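Long-range contact in AgaA (Rhizobium radiobacter, PDB 6HLX), which binds the opine agropinic acid in the periplasm as the substrate-binding protein of an ABC import system: residues L15-T27 against E87-R99. Sequence-based numbering, arbitrary orientation.
Sequences LDTVVQPGTSGRT and ERILDPKGKASFR. With G9Z (agropinic acid), chain E; EDO (1,2-ethanediol), chain B; EDO (1,2-ethanediol), chain C.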
loop_
_atom_site.group_PDB
_atom_site.type_symbol
_atom_site.label_atom_id
_atom_site.label_comp_id
_atom_site.label_asym_id
_atom_site.label_seq_id
_atom_site.Cartn_x
_atom_site.Cartn_y
_atom_site.Cartn_z
ATOM N N LEU A 15 -12.202 7.654 4.839
ATOM C CA LEU A 15 -12.266 7.508 3.394
ATOM C C LEU A 15 -11.631 8.758 2.738
ATOM O O LEU A 15 -11.631 8.867 1.515
ATOM C CB LEU A 15 -13.695 7.283 2.906
ATOM C CG LEU A 15 -14.323 5.931 3.298
ATOM C CD1 LEU A 15 -15.752 5.833 2.749
ATOM C CD2 LEU A 15 -13.482 4.755 2.755
ATOM N N ASP A 16 -11.082 9.695 3.568
ATOM C CA ASP A 16 -10.407 10.916 3.083
ATOM C C ASP A 16 -9.420 10.447 1.988
ATOM O O ASP A 16 -8.576 9.583 2.234
ATOM C CB ASP A 16 -9.705 11.655 4.243
ATOM C CG ASP A 16 -8.996 12.928 3.831
ATOM O OD1 ASP A 16 -8.560 13.016 2.667
ATOM O OD2 ASP A 16 -8.832 13.814 4.687
ATOM N N THR A 17 -9.633 10.904 0.746
ATOM C CA THR A 17 -8.904 10.292 -0.371
ATOM C C THR A 17 -7.401 10.337 -0.258
ATOM O O THR A 17 -6.761 9.345 -0.626
ATOM C CB THR A 17 -9.349 10.822 -1.737
ATOM O OG1 THR A 17 -8.951 12.191 -1.881
ATOM C CG2 THR A 17 -10.892 10.665 -1.950
ATOM N N VAL A 18 -6.838 11.451 0.255
ATOM C CA VAL A 18 -5.382 11.665 0.261
ATOM C C VAL A 18 -4.649 10.835 1.344
ATOM O O VAL A 18 -3.420 10.687 1.275
ATOM C CB VAL A 18 -5.003 13.163 0.338
ATOM C CG1 VAL A 18 -5.638 13.963 -0.798
ATOM C CG2 VAL A 18 -5.343 13.764 1.703
ATOM N N VAL A 19 -5.403 10.356 2.357
ATOM C CA VAL A 19 -4.857 9.557 3.458
ATOM C C VAL A 19 -4.805 8.109 3.051
ATOM O O VAL A 19 -5.761 7.608 2.446
ATOM C CB VAL A 19 -5.724 9.744 4.742
ATOM C CG1 VAL A 19 -5.223 8.887 5.896
ATOM C CG2 VAL A 19 -5.783 11.208 5.141
ATOM N N GLN A 20 -3.713 7.425 3.418
ATOM C CA GLN A 20 -3.545 5.991 3.149
ATOM C C GLN A 20 -3.817 5.297 4.505
ATOM O O GLN A 20 -2.904 5.224 5.348
ATOM C CB GLN A 20 -2.103 5.715 2.662
ATOM C CG GLN A 20 -1.931 4.420 1.853
ATOM C CD GLN A 20 -2.465 3.174 2.504
ATOM O OE1 GLN A 20 -3.681 3.007 2.648
ATOM N NE2 GLN A 20 -1.584 2.256 2.869
ATOM N N PRO A 21 -5.061 4.841 4.780
ATOM C CA PRO A 21 -5.336 4.254 6.108
ATOM C C PRO A 21 -4.994 2.769 6.196
ATOM O O PRO A 21 -5.013 2.191 7.285
ATOM C CB PRO A 21 -6.861 4.425 6.245
ATOM C CG PRO A 21 -7.365 4.229 4.822
ATOM C CD PRO A 21 -6.274 4.840 3.918
ATOM N N GLY A 22 -4.780 2.149 5.050
ATOM C CA GLY A 22 -4.574 0.710 4.954
ATOM C C GLY A 22 -5.444 0.124 3.850
ATOM O O GLY A 22 -6.204 0.843 3.188
ATOM N N THR A 23 -5.329 -1.184 3.638
ATOM C CA THR A 23 -6.021 -1.886 2.537
ATOM C C THR A 23 -7.544 -1.789 2.636
ATOM O O THR A 23 -8.214 -1.696 1.597
ATOM C CB THR A 23 -5.515 -3.328 2.462
ATOM O OG1 THR A 23 -4.090 -3.265 2.392
ATOM C CG2 THR A 23 -6.059 -4.096 1.257
ATOM N N SER A 24 -8.094 -1.785 3.874
ATOM C CA SER A 24 -9.569 -1.735 4.005
ATOM C C SER A 24 -10.147 -0.446 3.401
ATOM O O SER A 24 -11.038 -0.515 2.546
ATOM C CB SER A 24 -9.995 -1.906 5.463
ATOM O OG SER A 24 -9.575 -3.176 5.936
ATOM N N GLY A 25 -9.605 0.707 3.820
ATOM C CA GLY A 25 -10.030 2.004 3.304
ATOM C C GLY A 25 -9.786 2.103 1.804
ATOM O O GLY A 25 -10.653 2.566 1.064
ATOM N N ARG A 26 -8.618 1.620 1.327
ATOM C CA ARG A 26 -8.307 1.647 -0.108
ATOM C C ARG A 26 -9.331 0.858 -0.928
ATOM O O ARG A 26 -9.740 1.319 -1.989
ATOM C CB ARG A 26 -6.915 1.074 -0.369
ATOM C CG ARG A 26 -5.846 2.058 0.050
ATOM C CD ARG A 26 -4.484 1.442 -0.099
ATOM N NE ARG A 26 -3.555 2.457 -0.589
ATOM C CZ ARG A 26 -2.278 2.231 -0.870
ATOM N NH1 ARG A 26 -1.739 1.038 -0.632
ATOM N NH2 ARG A 26 -1.527 3.196 -1.384
ATOM N N THR A 27 -9.734 -0.346 -0.439
ATOM C CA THR A 27 -10.685 -1.206 -1.169
ATOM C C THR A 27 -12.018 -0.463 -1.403
ATOM O O THR A 27 -12.547 -0.515 -2.502
ATOM C CB THR A 27 -10.894 -2.538 -0.400
ATOM O OG1 THR A 27 -9.612 -3.172 -0.263
ATOM C CG2 THR A 27 -11.904 -3.480 -1.100
ATOM N N GLU A 87 -3.620 19.890 -5.632
ATOM C CA GLU A 87 -3.170 20.894 -4.655
ATOM C C GLU A 87 -3.334 20.428 -3.209
ATOM O O GLU A 87 -2.483 20.749 -2.365
ATOM C CB GLU A 87 -3.833 22.233 -4.903
ATOM C CG GLU A 87 -3.125 22.961 -6.029
ATOM C CD GLU A 87 -3.747 24.278 -6.442
ATOM O OE1 GLU A 87 -3.066 25.041 -7.161
ATOM O OE2 GLU A 87 -4.910 24.546 -6.060
ATOM N N ARG A 88 -4.382 19.625 -2.931
ATOM C CA ARG A 88 -4.591 19.068 -1.580
ATOM C C ARG A 88 -3.480 18.072 -1.228
ATOM O O ARG A 88 -3.029 18.015 -0.081
ATOM C CB ARG A 88 -5.982 18.419 -1.470
ATOM C CG ARG A 88 -6.317 18.046 -0.048
ATOM C CD ARG A 88 -7.790 17.954 0.265
ATOM N NE ARG A 88 -7.904 17.629 1.680
ATOM C CZ ARG A 88 -8.270 16.447 2.162
ATOM N NH1 ARG A 88 -8.673 15.479 1.339
ATOM N NH2 ARG A 88 -8.270 16.231 3.471
ATOM N N ILE A 89 -3.015 17.308 -2.215
ATOM C CA ILE A 89 -1.928 16.345 -1.994
ATOM C C ILE A 89 -0.618 17.093 -1.725
ATOM O O ILE A 89 0.154 16.732 -0.827
ATOM C CB ILE A 89 -1.782 15.396 -3.214
ATOM C CG1 ILE A 89 -3.079 14.537 -3.379
ATOM C CG2 ILE A 89 -0.517 14.495 -3.041
ATOM C CD1 ILE A 89 -3.225 13.842 -4.812
ATOM N N LEU A 90 -0.379 18.146 -2.510
ATOM C CA LEU A 90 0.858 18.931 -2.446
ATOM C C LEU A 90 0.996 19.833 -1.229
ATOM O O LEU A 90 2.099 20.302 -0.940
ATOM C CB LEU A 90 0.995 19.771 -3.731
ATOM C CG LEU A 90 1.081 18.978 -5.049
ATOM C CD1 LEU A 90 0.946 19.921 -6.274
ATOM C CD2 LEU A 90 2.353 18.146 -5.124
ATOM N N ASP A 91 -0.110 20.124 -0.558
ATOM C CA ASP A 91 -0.123 21.063 0.571
ATOM C C ASP A 91 0.796 20.590 1.707
ATOM O O ASP A 91 0.497 19.574 2.307
ATOM C CB ASP A 91 -1.553 21.257 1.070
ATOM C CG ASP A 91 -1.740 22.269 2.208
ATOM O OD1 ASP A 91 -0.725 22.819 2.703
ATOM O OD2 ASP A 91 -2.888 22.491 2.604
ATOM N N PRO A 92 1.899 21.310 2.021
ATOM C CA PRO A 92 2.803 20.846 3.104
ATOM C C PRO A 92 2.196 20.829 4.501
ATOM O O PRO A 92 2.746 20.173 5.390
ATOM C CB PRO A 92 3.991 21.818 3.047
ATOM C CG PRO A 92 3.859 22.546 1.778
ATOM C CD PRO A 92 2.398 22.558 1.415
ATOM N N LYS A 93 1.086 21.554 4.699
ATOM C CA LYS A 93 0.392 21.572 5.984
ATOM C C LYS A 93 -0.733 20.536 5.992
ATOM O O LYS A 93 -1.403 20.366 7.016
ATOM C CB LYS A 93 -0.118 22.980 6.321
ATOM C CG LYS A 93 1.001 24.014 6.359
ATOM C CD LYS A 93 0.556 25.329 6.967
ATOM C CE LYS A 93 1.732 26.259 7.157
ATOM N NZ LYS A 93 1.309 27.598 7.645
ATOM N N GLY A 94 -0.869 19.793 4.884
ATOM C CA GLY A 94 -1.895 18.770 4.729
ATOM C C GLY A 94 -1.486 17.381 5.184
ATOM O O GLY A 94 -0.310 17.126 5.463
ATOM N N LYS A 95 -2.448 16.462 5.187
ATOM C CA LYS A 95 -2.201 15.104 5.666
ATOM C C LYS A 95 -2.043 14.055 4.536
ATOM O O LYS A 95 -2.143 12.861 4.817
ATOM C CB LYS A 95 -3.288 14.689 6.685
ATOM C CG LYS A 95 -4.726 14.741 6.191
ATOM C CD LYS A 95 -5.685 14.637 7.379
ATOM C CE LYS A 95 -7.008 15.304 7.117
ATOM N NZ LYS A 95 -7.798 15.466 8.369
ATOM N N ALA A 96 -1.764 14.478 3.283
ATOM C CA ALA A 96 -1.615 13.507 2.193
ATOM C C ALA A 96 -0.450 12.576 2.467
ATOM O O ALA A 96 0.682 13.037 2.698
ATOM C CB ALA A 96 -1.408 14.220 0.867
ATOM N N SER A 97 -0.718 11.260 2.423
ATOM C CA SER A 97 0.319 10.260 2.698
ATOM C C SER A 97 1.445 10.218 1.658
ATOM O O SER A 97 2.556 9.784 2.008
ATOM C CB SER A 97 -0.305 8.871 2.830
ATOM O OG SER A 97 -1.305 8.880 3.841
ATOM N N PHE A 98 1.143 10.588 0.379
ATOM C CA PHE A 98 2.124 10.502 -0.700
ATOM C C PHE A 98 2.564 11.854 -1.197
ATOM O O PHE A 98 3.021 11.980 -2.340
ATOM C CB PHE A 98 1.612 9.602 -1.835
ATOM C CG PHE A 98 1.454 8.170 -1.373
ATOM C CD1 PHE A 98 2.559 7.318 -1.305
ATOM C CD2 PHE A 98 0.211 7.685 -0.966
ATOM C CE1 PHE A 98 2.424 6.001 -0.852
ATOM C CE2 PHE A 98 0.073 6.370 -0.502
ATOM C CZ PHE A 98 1.187 5.542 -0.430
ATOM N N ARG A 99 2.478 12.861 -0.325
ATOM C CA ARG A 99 2.918 14.215 -0.695
ATOM C C ARG A 99 4.396 14.204 -1.190
ATOM O O ARG A 99 4.719 14.875 -2.168
ATOM C CB ARG A 99 2.789 15.167 0.518
ATOM C CG ARG A 99 3.462 16.527 0.289
ATOM C CD ARG A 99 3.052 17.560 1.309
ATOM N NE ARG A 99 3.349 17.158 2.690
ATOM C CZ ARG A 99 4.480 17.446 3.341
ATOM N NH1 ARG A 99 5.457 18.106 2.731
ATOM N NH2 ARG A 99 4.636 17.082 4.609
HETATM O OAM G9Z E . -3.705 -2.254 5.838
HETATM C CAB G9Z E . -3.048 -3.163 6.364
HETATM C CAC G9Z E . -3.575 -4.005 7.364
HETATM C CB G9Z E . -2.437 -5.007 7.729
HETATM C CA G9Z E . -1.215 -4.507 6.977
HETATM C C G9Z E . -0.607 -5.560 6.222
HETATM O O G9Z E . -1.056 -5.821 5.072
HETATM N N G9Z E . -1.736 -3.372 6.147
HETATM C CAG G9Z E . -0.919 -2.634 5.109
HETATM C CAH G9Z E . -0.023 -1.591 5.781
HETATM O OAP G9Z E . 0.894 -2.307 6.608
HETATM C CAI G9Z E . 0.748 -0.735 4.772
HETATM O OAQ G9Z E . -0.144 -0.362 3.691
HETATM C CAJ G9Z E . 1.270 0.591 5.419
HETATM O OAR G9Z E . 1.980 1.360 4.431
HETATM C CAK G9Z E . 2.125 0.443 6.701
HETATM O OAT G9Z E . 2.283 1.732 7.325
HETATM C CAL G9Z E . 3.480 -0.230 6.436
HETATM O OAS G9Z E . 4.168 -0.460 7.686
HETATM O OXT G9Z E . 0.333 -6.205 6.761
HETATM C C1 EDO B . -6.256 19.628 5.027
HETATM O O1 EDO B . -5.704 20.752 5.690
HETATM C C2 EDO B . -5.477 18.374 5.442
HETATM O O2 EDO B . -5.243 17.576 4.293
HETATM C C1 EDO C . 0.769 24.325 -7.640
HETATM O O1 EDO C . -0.435 24.817 -8.219
HETATM C C2 EDO C . 0.581 24.168 -6.107
HETATM O O2 EDO C . 1.765 23.632 -5.528
HETATM O O HOH W 1 -9.338 14.902 -1.413
HETATM O O HOH W 2 -1.435 11.165 -0.743
#
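Val18 sits at the tight centre of this contact, its CB 3.8 Å from Ala96 CB and its CG1 3.7 Å from Ile89 CG1. Its backbone is pinned as well: Ser97 N donates to Val18 O (3.0 Å), which also accepts from a water bridging to Phe98 N. Ser97 returns the grip, since chi1 of -56° sets OG beside its own N, where it accepts from Gln20 N (2.8 Å). Gln20 CG meets the edge of the Phe98 ring. In this periplasmic binding protein of the bacterial solute-binding protein 5 family, the contact joins the loop after helix 79-90 to the loop leading into helix 23-32, at whose start Thr23 N binds agropinic acid OAM (2.9 Å). Arg26, its charge paired with Glu135 and Glu382, has NH2 near Phe98 CE2, guanidinium and ring nearly parallel. The solvent side is polar and partly exposed, yet its salt bridge is firm: Arg88 holds Asp16 end-on, NH2 reaching OD2 almost straight (2.8 Å, 170°) and NH1 reaching OD1 with more tilt, the two planes 21° apart, while Val18 CG2 lies over one guanidinium face toward its rim. Only Lys95 is loosely placed, CE near Asp16 OD2 but NZ 4.2 Å from it.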